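Long-range contacts in immunoreactive 84kD antigen PG93 (Porphyromonas gingivalis, PDB 5M11), which is an essential bacterial-surface component of the type-IX secretion system and binds zinc and calcium ions: residues 737-742 and 752-757; 674-679 and 687-692; 657-662 and 715-720; 594-599 and 661-666. One frame throughout, in Å; residues are numbered along the deposited sequence.

Overall arrangement
From the N terminus, the first residues to take part are 594-599, the end of a blade's first strand and the turn after it. Contact 4 joins them to 661-666, closing a loop of 61 residues that runs through the rest of that blade and most of the next sheet. Contact 3 starts where contact 4 ends, since both use T661 and G662. It reaches on to 715-720, joining the propeller to the C-terminal beta-sandwich. Contact 2, a short hairpin, falls wholly within the span of contact 3 and touches it through the I691-V720 backbone bond. Contact 1, the last hairpin, follows after all the others; it packs on contact 2 across the sandwich.

Contact 1. Residues 737-742 and 752-757; sequences YAVAVY and IRFAVI
The ring of F754 has CB of Y737 over one face, 4.0 Å from the F754 ring centroid in a CH-pi contact, while CG2 of V739 comes up at the ring edge, 3.7 Å from F754 CE2. With CG of F754 in the crowded position between backbone N and carbonyl carbon (chi1 74°), the ring turns toward Y737 and V739. The Y737 ring meets CG2 of V756 obliquely, with CD2 3.7 Å from that methyl, and its hydroxyl is hydrogen-bonded to the carbonyl of A733. F754, Y737, V739 and V756 belong to the antiparallel hairpin of strands 735-742 and 749-756, at one side of the four-stranded sheet of the C-terminal beta-sandwich. Y737-F754 and V739-I752 are hydrogen-bonded pairs. The second is the straighter: V739 N donates to I752 O at 2.8 Å and 176°, nearly along the C=O axis, and I752 N returns the bond to V739 O. Side chains of V739, I752 and F754 all turn to the inner face, where V676 of the facing sheet packs against them. The non-hydrogen-bonded pair A738-R753 lies on the other face; there CB of A738 rests 4.0 Å from CG of R753, whose extended chain continues to the exposed surface.

Contact 2. Residues 674-679 and 687-692; sequences VYVYPN and DGVTIA
This is an antiparallel beta hairpin, strands 675-677 and 689-692, which supplies two of the three strands of the smaller sheet of the C-terminal beta-sandwich. Strand 689-692 is the middle one, bonded on its far side to 720-722. Two hydrogen-bonded pairs, Y675-A692 and Y677-T690, hold the hairpin; A692 N reaches Y675 O at 2.8 Å, nearly along the C=O axis, and T690 N reaches Y677 O at 2.9 Å. Between them V676 and I691 form the non-hydrogen-bonded pair.

The two faces differ in character. V676 and I691 point into the sandwich side by side: CG1 of V676 touches CD1 of I691 and, on another flank, CB of V689, both at 3.6 Å. I691 also meets V739 of the opposite sheet. On the outer face both tyrosines have CG between backbone N and carbonyl carbon (chi1 66° in Y675 and 69° in Y677), a placement that lays each ring across the partner strand. The methyl of A692 sits over a face of the Y675 ring, 3.8 Å from its centroid, and also lies at the edge of the Y677 ring, in its plane. CB of T690 covers a face of the Y677 ring, while T690 OG1 is taken by K721 NZ. Beyond the strands the peptide before P678 is cis, and CD of P678 comes 3.3 Å from the carbonyl oxygen of G688.

Contact 3. Residues 657-662 and 715-720; sequences MTFQTG and SVTTEV
Strand 655-660 runs between 13-16 and 647-652 in a four-stranded antiparallel propeller sheet, the N-terminal strand being added beside it in the velcro closure usual for beta-propellers. Segment 715-720 of the C-terminal beta-sandwich comes against residues 659-662, so the contact is an interface between the two domains. F659 is first to touch. Its CG is anti to the backbone N (chi1 172°), and the ring, already met by the rings of W13 and F624, brings CZ to 3.3 Å from the hydroxyl OG1 of T717, which approaches obliquely. Q660 follows with the only candidate for a hydrogen bond between the two segments: T718 OG1 lies 3.3 Å from Q660 O, at best a weak bond, since its one proton could go to T717 OG1 instead; between the two hydroxyls either may donate. The side chain of Q660 bends at chi2 (57°), so that CG passes 4.1 Å from CG2 of T718 and OE1 turns back to take G662 N on a lone pair, while NE2 bonds to the carbonyl of N645. T661 adds backbone, its O lying 3.8 Å from CA of T717. At G662 the chain turns with positive phi (78°), and its CA comes near T718 CG2. Within the facing loop, S715 OG donates to T717 O at 2.8 Å, from above the carbonyl plane.

Contact 4. Residues 594-599 and 661-666; sequences VVDKLN and TGTGSG
K597 and T663 make the closest approach. The side chain of K597 leaves the backbone extended, then bends at chi3 (83°) and again at chi4, wrapping CD and CE over the carbonyl oxygen of T663, with CD 3.3 Å and CE 3.4 Å from T663 O. Nearer the backbone, CB of K597 meets CG2 of T663 at 3.8 Å. Beside this pair the carboxylate of D596 reaches T661 tip to tip and crosses T663 obliquely: OD1 touches the methyl CG2 of T661 at 3.7 Å, and T663 OG1 stands 3.7 Å from both D596 OD1 and OD2, a van der Waals neighbour rather than a hydrogen-bond partner.

D596 OD1 accepts a hydrogen bond from W602 NE1, across the hairpin of strands 589-595 and 601-606, which helps to orient the carboxylate. The type I turn D596-N599 joins these two strands in a propeller blade, and its N599 N to D596 O bond is weak. The contact thus sets the loop of one blade against the chain that leaves the adjoining propeller sheet for the C-terminal beta-sandwich. Further out, N599 is anchored through ND2 to E615 and through OD1 to the backbone N of H540. Across the contact, T661 OG1 bonds weakly to G646 O and its backbone also pairs with G646. A bound calcium ion lies about 5 Å from the side chain of K597; its protein ligands are E670 and D743, and K597 is a neighbour, not a ligand.

Contact 1. Residues 737-742 and 752-757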
loop_
_atom_site.group_PDB
_atom_site.type_symbol
_atom_site.label_atom_id
_atom_site.label_comp_id
_atom_site.label_asym_id
_atom_site.label_seq_id
_atom_site.Cartn_x
_atom_site.Cartn_y
_atom_site.Cartn_z
ATOM N N TYR A 737 9.701 22.296 36.050
ATOM C CA TYR A 737 9.185 20.963 36.336
ATOM C C TYR A 737 10.161 19.942 35.774
ATOM O O TYR A 737 11.027 20.302 34.966
ATOM C CB TYR A 737 7.746 20.811 35.781
ATOM C CG TYR A 737 6.775 21.739 36.489
ATOM C CD1 TYR A 737 6.107 21.335 37.639
ATOM C CD2 TYR A 737 6.608 23.062 36.069
ATOM C CE1 TYR A 737 5.271 22.203 38.333
ATOM C CE2 TYR A 737 5.784 23.943 36.766
ATOM C CZ TYR A 737 5.121 23.507 37.899
ATOM O OH TYR A 737 4.295 24.348 38.599
ATOM N N ALA A 738 10.092 18.701 36.270
ATOM C CA ALA A 738 11.037 17.676 35.860
ATOM C C ALA A 738 10.348 16.397 35.491
ATOM O O ALA A 738 9.365 15.993 36.113
ATOM C CB ALA A 738 12.039 17.413 36.965
ATOM N N VAL A 739 10.907 15.746 34.473
ATOM C CA VAL A 739 10.462 14.483 33.908
ATOM C C VAL A 739 11.555 13.447 34.190
ATOM O O VAL A 739 12.685 13.557 33.680
ATOM C CB VAL A 739 10.171 14.659 32.393
ATOM C CG1 VAL A 739 9.630 13.378 31.774
ATOM C CG2 VAL A 739 9.208 15.818 32.158
ATOM N N ALA A 740 11.226 12.481 35.062
ATOM C CA ALA A 740 12.125 11.391 35.411
ATOM C C ALA A 740 11.690 10.157 34.657
ATOM O O ALA A 740 10.555 9.692 34.818
ATOM C CB ALA A 740 12.120 11.151 36.904
ATOM N N VAL A 741 12.571 9.679 33.766
ATOM C CA VAL A 741 12.327 8.514 32.919
ATOM C C VAL A 741 13.220 7.373 33.362
ATOM O O VAL A 741 14.436 7.478 33.281
ATOM C CB VAL A 741 12.502 8.801 31.398
ATOM C CG1 VAL A 741 12.155 7.572 30.568
ATOM C CG2 VAL A 741 11.669 10.001 30.957
ATOM N N TYR A 742 12.614 6.272 33.792
ATOM C CA TYR A 742 13.359 5.088 34.191
ATOM C C TYR A 742 12.899 3.864 33.397
ATOM O O TYR A 742 11.704 3.553 33.377
ATOM C CB TYR A 742 13.229 4.833 35.702
ATOM C CG TYR A 742 13.902 3.559 36.169
ATOM C CD1 TYR A 742 15.287 3.492 36.318
ATOM C CD2 TYR A 742 13.158 2.421 36.466
ATOM C CE1 TYR A 742 15.912 2.324 36.753
ATOM C CE2 TYR A 742 13.773 1.247 36.897
ATOM C CZ TYR A 742 15.151 1.203 37.036
ATOM O OH TYR A 742 15.760 0.048 37.470
ATOM N N ILE A 752 15.164 15.026 32.815
ATOM C CA ILE A 752 15.080 16.179 31.921
ATOM C C ILE A 752 14.100 17.209 32.528
ATOM O O ILE A 752 13.143 16.834 33.211
ATOM C CB ILE A 752 14.735 15.771 30.461
ATOM C CG1 ILE A 752 13.289 15.270 30.312
ATOM C CG2 ILE A 752 15.753 14.749 29.905
ATOM C CD1 ILE A 752 12.723 15.549 28.971
ATOM N N ARG A 753 14.373 18.498 32.317
ATOM C CA ARG A 753 13.556 19.563 32.888
ATOM C C ARG A 753 12.950 20.459 31.806
ATOM O O ARG A 753 13.545 20.624 30.738
ATOM C CB ARG A 753 14.401 20.407 33.857
ATOM C CG ARG A 753 14.794 19.695 35.133
ATOM C CD ARG A 753 16.041 20.320 35.728
ATOM N NE ARG A 753 16.241 19.946 37.131
ATOM C CZ ARG A 753 16.025 20.754 38.170
ATOM N NH1 ARG A 753 15.599 21.999 37.978
ATOM N NH2 ARG A 753 16.241 20.325 39.408
ATOM N N PHE A 754 11.767 21.042 32.096
ATOM C CA PHE A 754 11.043 21.983 31.226
ATOM C C PHE A 754 10.402 23.090 32.082
ATOM O O PHE A 754 10.064 22.859 33.250
ATOM C CB PHE A 754 9.997 21.281 30.342
ATOM C CG PHE A 754 8.755 20.831 31.068
ATOM C CD1 PHE A 754 7.643 21.663 31.162
ATOM C CD2 PHE A 754 8.696 19.577 31.665
ATOM C CE1 PHE A 754 6.502 21.254 31.855
ATOM C CE2 PHE A 754 7.544 19.155 32.328
ATOM C CZ PHE A 754 6.456 19.996 32.421
ATOM N N ALA A 755 10.216 24.275 31.492
ATOM C CA ALA A 755 9.674 25.412 32.213
ATOM C C ALA A 755 8.224 25.748 31.845
ATOM O O ALA A 755 7.830 25.642 30.680
ATOM C CB ALA A 755 10.551 26.622 31.961
ATOM N N VAL A 756 7.439 26.153 32.878
ATOM C CA VAL A 756 6.075 26.690 32.792
ATOM C C VAL A 756 6.227 28.181 33.103
ATOM O O VAL A 756 6.753 28.522 34.164
ATOM C CB VAL A 756 5.033 25.982 33.696
ATOM C CG1 VAL A 756 3.734 26.781 33.760
ATOM C CG2 VAL A 756 4.756 24.556 33.215
ATOM N N ILE A 757 5.870 29.060 32.149
ATOM C CA ILE A 757 6.056 30.510 32.303
ATOM C C ILE A 757 4.737 31.274 32.171
ATOM O O ILE A 757 3.874 30.892 31.367
ATOM C CB ILE A 757 7.133 31.071 31.325
ATOM C CG1 ILE A 757 6.796 30.810 29.835
ATOM C CG2 ILE A 757 8.515 30.532 31.675
ATOM C CD1 ILE A 757 7.406 31.838 28.864
#

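Contact 2. Residues 674-679 and 687-692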
loop_
_atom_site.group_PDB
_atom_site.type_symbol
_atom_site.label_atom_id
_atom_site.label_comp_id
_atom_site.label_asym_id
_atom_site.label_seq_id
_atom_site.Cartn_x
_atom_site.Cartn_y
_atom_site.Cartn_z
ATOM N N VAL A 674 15.221 11.736 24.900
ATOM C CA VAL A 674 13.970 12.209 25.513
ATOM C C VAL A 674 13.948 13.760 25.484
ATOM O O VAL A 674 14.998 14.383 25.642
ATOM C CB VAL A 674 13.720 11.616 26.939
ATOM C CG1 VAL A 674 12.393 12.086 27.520
ATOM C CG2 VAL A 674 13.758 10.085 26.918
ATOM N N TYR A 675 12.761 14.371 25.225
ATOM C CA TYR A 675 12.570 15.828 25.180
ATOM C C TYR A 675 11.096 16.247 25.413
ATOM O O TYR A 675 10.186 15.461 25.169
ATOM C CB TYR A 675 13.091 16.405 23.855
ATOM C CG TYR A 675 12.338 15.965 22.622
ATOM C CD1 TYR A 675 11.498 16.845 21.945
ATOM C CD2 TYR A 675 12.531 14.699 22.077
ATOM C CE1 TYR A 675 10.845 16.465 20.773
ATOM C CE2 TYR A 675 11.895 14.312 20.897
ATOM C CZ TYR A 675 11.042 15.194 20.254
ATOM O OH TYR A 675 10.373 14.796 19.120
ATOM N N VAL A 676 10.879 17.483 25.896
ATOM C CA VAL A 676 9.543 18.047 26.146
ATOM C C VAL A 676 9.307 19.169 25.174
ATOM O O VAL A 676 10.190 20.007 24.976
ATOM C CB VAL A 676 9.294 18.577 27.592
ATOM C CG1 VAL A 676 7.812 18.591 27.926
ATOM C CG2 VAL A 676 10.078 17.825 28.647
ATOM N N TYR A 677 8.105 19.225 24.609
ATOM C CA TYR A 677 7.706 20.291 23.715
ATOM C C TYR A 677 6.232 20.585 23.957
ATOM O O TYR A 677 5.412 19.663 24.026
ATOM C CB TYR A 677 8.030 20.004 22.235
ATOM C CG TYR A 677 7.216 18.913 21.583
ATOM C CD1 TYR A 677 6.077 19.212 20.842
ATOM C CD2 TYR A 677 7.612 17.584 21.660
ATOM C CE1 TYR A 677 5.341 18.209 20.206
ATOM C CE2 TYR A 677 6.872 16.568 21.049
ATOM C CZ TYR A 677 5.736 16.884 20.319
ATOM O OH TYR A 677 5.004 15.876 19.727
ATOM N N PRO A 678 5.888 21.868 24.155
ATOM C CA PRO A 678 6.772 23.038 24.090
ATOM C C PRO A 678 7.495 23.348 25.414
ATOM O O PRO A 678 6.968 23.143 26.513
ATOM C CB PRO A 678 5.814 24.156 23.680
ATOM C CG PRO A 678 4.484 23.760 24.271
ATOM C CD PRO A 678 4.483 22.255 24.391
ATOM N N ASN A 679 8.734 23.829 25.284
ATOM C CA ASN A 679 9.568 24.271 26.391
ATOM C C ASN A 679 10.142 25.656 26.019
ATOM O O ASN A 679 10.930 25.751 25.072
ATOM C CB ASN A 679 10.658 23.255 26.750
ATOM C CG ASN A 679 11.486 23.640 27.964
ATOM O OD1 ASN A 679 11.151 24.546 28.761
ATOM N ND2 ASN A 679 12.597 22.947 28.134
ATOM N N ASP A 687 -3.220 23.205 24.850
ATOM C CA ASP A 687 -3.236 21.733 24.884
ATOM C C ASP A 687 -2.340 21.061 26.005
ATOM O O ASP A 687 -2.781 20.066 26.584
ATOM C CB ASP A 687 -2.875 21.168 23.498
ATOM C CG ASP A 687 -3.891 21.489 22.397
ATOM O OD1 ASP A 687 -4.389 22.648 22.355
ATOM O OD2 ASP A 687 -4.160 20.597 21.554
ATOM N N GLY A 688 -1.159 21.622 26.319
ATOM C CA GLY A 688 -0.244 21.102 27.342
ATOM C C GLY A 688 1.147 20.764 26.826
ATOM O O GLY A 688 1.626 21.420 25.896
ATOM N N VAL A 689 1.820 19.734 27.420
ATOM C CA VAL A 689 3.169 19.300 26.986
ATOM C C VAL A 689 3.171 17.843 26.491
ATOM O O VAL A 689 2.338 17.034 26.914
ATOM C CB VAL A 689 4.309 19.511 28.023
ATOM C CG1 VAL A 689 4.517 20.986 28.334
ATOM C CG2 VAL A 689 4.097 18.702 29.296
ATOM N N THR A 690 4.140 17.525 25.608
ATOM C CA THR A 690 4.359 16.191 25.057
ATOM C C THR A 690 5.786 15.724 25.368
ATOM O O THR A 690 6.755 16.401 24.988
ATOM C CB THR A 690 4.083 16.165 23.542
ATOM O OG1 THR A 690 2.748 16.615 23.321
ATOM C CG2 THR A 690 4.291 14.765 22.908
ATOM N N ILE A 691 5.904 14.569 26.070
ATOM C CA ILE A 691 7.181 13.903 26.339
ATOM C C ILE A 691 7.423 13.057 25.132
ATOM O O ILE A 691 6.548 12.272 24.780
ATOM C CB ILE A 691 7.262 13.077 27.667
ATOM C CG1 ILE A 691 6.733 13.857 28.920
ATOM C CG2 ILE A 691 8.679 12.535 27.901
ATOM C CD1 ILE A 691 7.279 15.238 29.155
ATOM N N ALA A 692 8.552 13.252 24.452
ATOM C CA ALA A 692 8.848 12.489 23.245
ATOM C C ALA A 692 10.264 11.900 23.298
ATOM O O ALA A 692 11.003 12.174 24.250
ATOM C CB ALA A 692 8.661 13.364 22.019
#

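Contact 3. Residues 657-662 and 715-720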
loop_
_atom_site.group_PDB
_atom_site.type_symbol
_atom_site.label_atom_id
_atom_site.label_comp_id
_atom_site.label_asym_id
_atom_site.label_seq_id
_atom_site.Cartn_x
_atom_site.Cartn_y
_atom_site.Cartn_z
ATOM N N MET A 657 4.259 0.618 5.150
ATOM C CA MET A 657 4.480 1.653 6.154
ATOM C C MET A 657 5.274 1.084 7.319
ATOM O O MET A 657 5.299 -0.138 7.503
ATOM C CB MET A 657 3.138 2.162 6.676
ATOM C CG MET A 657 2.437 3.054 5.752
ATOM S SD MET A 657 1.219 3.985 6.685
ATOM C CE MET A 657 2.154 5.456 7.008
ATOM N N THR A 658 5.910 1.975 8.112
ATOM C CA THR A 658 6.648 1.608 9.326
ATOM C C THR A 658 6.367 2.603 10.422
ATOM O O THR A 658 6.481 3.814 10.203
ATOM C CB THR A 658 8.173 1.472 9.135
ATOM O OG1 THR A 658 8.756 2.738 8.822
ATOM C CG2 THR A 658 8.548 0.430 8.147
ATOM N N PHE A 659 6.062 2.073 11.611
ATOM C CA PHE A 659 5.794 2.840 12.816
ATOM C C PHE A 659 6.814 2.455 13.883
ATOM O O PHE A 659 7.030 1.261 14.126
ATOM C CB PHE A 659 4.350 2.590 13.283
ATOM C CG PHE A 659 4.004 3.185 14.620
ATOM C CD1 PHE A 659 3.666 4.528 14.735
ATOM C CD2 PHE A 659 4.019 2.404 15.769
ATOM C CE1 PHE A 659 3.354 5.080 15.970
ATOM C CE2 PHE A 659 3.723 2.962 17.009
ATOM C CZ PHE A 659 3.398 4.300 17.099
ATOM N N GLN A 660 7.468 3.467 14.503
ATOM C CA GLN A 660 8.458 3.219 15.565
ATOM C C GLN A 660 7.699 2.978 16.837
ATOM O O GLN A 660 7.085 3.908 17.374
ATOM C CB GLN A 660 9.476 4.370 15.696
ATOM C CG GLN A 660 10.441 4.242 16.892
ATOM C CD GLN A 660 11.259 2.970 16.929
ATOM O OE1 GLN A 660 11.015 2.070 17.750
ATOM N NE2 GLN A 660 12.291 2.900 16.092
ATOM N N THR A 661 7.694 1.708 17.275
ATOM C CA THR A 661 6.962 1.178 18.425
ATOM C C THR A 661 7.605 1.596 19.769
ATOM O O THR A 661 6.890 1.737 20.778
ATOM C CB THR A 661 6.877 -0.350 18.272
ATOM O OG1 THR A 661 6.322 -0.620 16.992
ATOM C CG2 THR A 661 5.976 -1.008 19.295
ATOM N N GLY A 662 8.930 1.781 19.771
ATOM C CA GLY A 662 9.680 2.120 20.977
ATOM C C GLY A 662 9.875 0.883 21.832
ATOM O O GLY A 662 10.100 0.974 23.037
ATOM N N SER A 715 5.365 4.270 29.555
ATOM C CA SER A 715 5.338 4.663 28.154
ATOM C C SER A 715 4.591 3.621 27.330
ATOM O O SER A 715 4.873 2.420 27.433
ATOM C CB SER A 715 6.745 4.877 27.622
ATOM O OG SER A 715 6.673 5.541 26.373
ATOM N N VAL A 716 3.586 4.083 26.564
ATOM C CA VAL A 716 2.761 3.219 25.695
ATOM C C VAL A 716 3.516 3.019 24.356
ATOM O O VAL A 716 3.805 1.884 23.981
ATOM C CB VAL A 716 1.301 3.763 25.507
ATOM C CG1 VAL A 716 1.265 5.273 25.204
ATOM C CG2 VAL A 716 0.531 2.968 24.456
ATOM N N THR A 717 3.859 4.148 23.691
ATOM C CA THR A 717 4.573 4.309 22.431
ATOM C C THR A 717 5.911 5.059 22.724
ATOM O O THR A 717 6.584 4.769 23.708
ATOM C CB THR A 717 3.639 5.017 21.405
ATOM O OG1 THR A 717 4.299 5.168 20.136
ATOM C CG2 THR A 717 3.108 6.380 21.906
ATOM N N THR A 718 6.289 5.992 21.860
ATOM C CA THR A 718 7.500 6.814 21.899
ATOM C C THR A 718 7.163 8.132 22.584
ATOM O O THR A 718 8.060 8.877 22.981
ATOM C CB THR A 718 8.053 7.004 20.450
ATOM O OG1 THR A 718 7.112 6.522 19.457
ATOM C CG2 THR A 718 9.381 6.293 20.253
ATOM N N GLU A 719 5.854 8.396 22.755
ATOM C CA GLU A 719 5.337 9.611 23.365
ATOM C C GLU A 719 4.433 9.340 24.573
ATOM O O GLU A 719 3.777 8.296 24.676
ATOM C CB GLU A 719 4.546 10.427 22.324
ATOM C CG GLU A 719 5.397 11.237 21.360
ATOM C CD GLU A 719 4.702 11.796 20.127
ATOM O OE1 GLU A 719 3.451 11.872 20.122
ATOM O OE2 GLU A 719 5.417 12.190 19.175
ATOM N N VAL A 720 4.404 10.326 25.474
ATOM C CA VAL A 720 3.580 10.451 26.686
ATOM C C VAL A 720 3.110 11.928 26.695
ATOM O O VAL A 720 3.888 12.813 26.336
ATOM C CB VAL A 720 4.347 10.009 27.982
ATOM C CG1 VAL A 720 3.705 10.556 29.258
ATOM C CG2 VAL A 720 4.469 8.491 28.069
#

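Contact 4. Residues 594-599 and 661-666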
loop_
_atom_site.group_PDB
_atom_site.type_symbol
_atom_site.label_atom_id
_atom_site.label_comp_id
_atom_site.label_asym_id
_atom_site.label_seq_id
_atom_site.Cartn_x
_atom_site.Cartn_y
_atom_site.Cartn_z
ATOM N N VAL A 594 0.342 -9.427 15.875
ATOM C CA VAL A 594 1.763 -9.443 16.204
ATOM C C VAL A 594 1.875 -9.106 17.708
ATOM O O VAL A 594 1.060 -8.328 18.210
ATOM C CB VAL A 594 2.518 -8.489 15.261
ATOM C CG1 VAL A 594 3.737 -7.862 15.917
ATOM C CG2 VAL A 594 2.900 -9.213 13.983
ATOM N N VAL A 595 2.820 -9.746 18.439
ATOM C CA VAL A 595 2.963 -9.554 19.890
ATOM C C VAL A 595 4.323 -8.885 20.258
ATOM O O VAL A 595 5.406 -9.368 19.887
ATOM C CB VAL A 595 2.744 -10.885 20.668
ATOM C CG1 VAL A 595 2.924 -10.691 22.172
ATOM C CG2 VAL A 595 1.367 -11.481 20.375
ATOM N N ASP A 596 4.212 -7.779 21.027
ATOM C CA ASP A 596 5.257 -6.923 21.611
ATOM C C ASP A 596 6.223 -7.650 22.531
ATOM O O ASP A 596 5.927 -8.719 23.053
ATOM C CB ASP A 596 4.580 -5.841 22.507
ATOM C CG ASP A 596 4.540 -4.423 21.979
ATOM O OD1 ASP A 596 4.871 -4.221 20.787
ATOM O OD2 ASP A 596 4.170 -3.502 22.762
ATOM N N LYS A 597 7.319 -6.957 22.840
ATOM C CA LYS A 597 8.354 -7.281 23.818
ATOM C C LYS A 597 7.702 -7.117 25.199
ATOM O O LYS A 597 8.082 -7.791 26.166
ATOM C CB LYS A 597 9.525 -6.300 23.598
ATOM C CG LYS A 597 10.714 -6.421 24.531
ATOM C CD LYS A 597 11.762 -5.329 24.244
ATOM C CE LYS A 597 11.476 -3.988 24.893
ATOM N NZ LYS A 597 11.802 -3.977 26.346
ATOM N N LEU A 598 6.673 -6.223 25.261
ATOM C CA LEU A 598 5.874 -5.932 26.453
ATOM C C LEU A 598 4.684 -6.863 26.562
ATOM O O LEU A 598 3.884 -6.703 27.490
ATOM C CB LEU A 598 5.373 -4.483 26.452
ATOM C CG LEU A 598 6.394 -3.358 26.364
ATOM C CD1 LEU A 598 5.696 -2.019 26.443
ATOM C CD2 LEU A 598 7.467 -3.465 27.428
ATOM N N ASN A 599 4.558 -7.838 25.624
ATOM C CA ASN A 599 3.453 -8.803 25.522
ATOM C C ASN A 599 2.125 -8.088 25.108
ATOM O O ASN A 599 1.033 -8.643 25.261
ATOM C CB ASN A 599 3.288 -9.606 26.824
ATOM C CG ASN A 599 2.730 -10.994 26.667
ATOM O OD1 ASN A 599 2.713 -11.591 25.573
ATOM N ND2 ASN A 599 2.320 -11.558 27.793
ATOM N N THR A 661 7.694 1.708 17.275
ATOM C CA THR A 661 6.962 1.178 18.425
ATOM C C THR A 661 7.605 1.596 19.769
ATOM O O THR A 661 6.890 1.737 20.778
ATOM C CB THR A 661 6.877 -0.350 18.272
ATOM O OG1 THR A 661 6.322 -0.620 16.992
ATOM C CG2 THR A 661 5.976 -1.008 19.295
ATOM N N GLY A 662 8.930 1.781 19.771
ATOM C CA GLY A 662 9.680 2.120 20.977
ATOM C C GLY A 662 9.875 0.883 21.832
ATOM O O GLY A 662 10.100 0.974 23.037
ATOM N N THR A 663 9.815 -0.291 21.172
ATOM C CA THR A 663 9.897 -1.652 21.681
ATOM C C THR A 663 11.273 -2.227 21.273
ATOM O O THR A 663 11.577 -3.391 21.539
ATOM C CB THR A 663 8.631 -2.350 21.143
ATOM O OG1 THR A 663 7.607 -2.158 22.114
ATOM C CG2 THR A 663 8.790 -3.841 20.748
ATOM N N GLY A 664 12.114 -1.369 20.708
ATOM C CA GLY A 664 13.458 -1.721 20.277
ATOM C C GLY A 664 14.422 -2.141 21.370
ATOM O O GLY A 664 14.358 -1.664 22.509
ATOM N N SER A 665 15.335 -3.050 21.000
ATOM C CA SER A 665 16.414 -3.554 21.839
ATOM C C SER A 665 17.696 -2.764 21.498
ATOM O O SER A 665 18.751 -3.330 21.192
ATOM C CB SER A 665 16.574 -5.057 21.649
ATOM O OG SER A 665 15.374 -5.712 22.026
ATOM N N GLY A 666 17.541 -1.438 21.514
ATOM C CA GLY A 666 18.600 -0.467 21.294
ATOM C C GLY A 666 19.244 -0.235 22.639
ATOM O O GLY A 666 18.623 0.361 23.530
#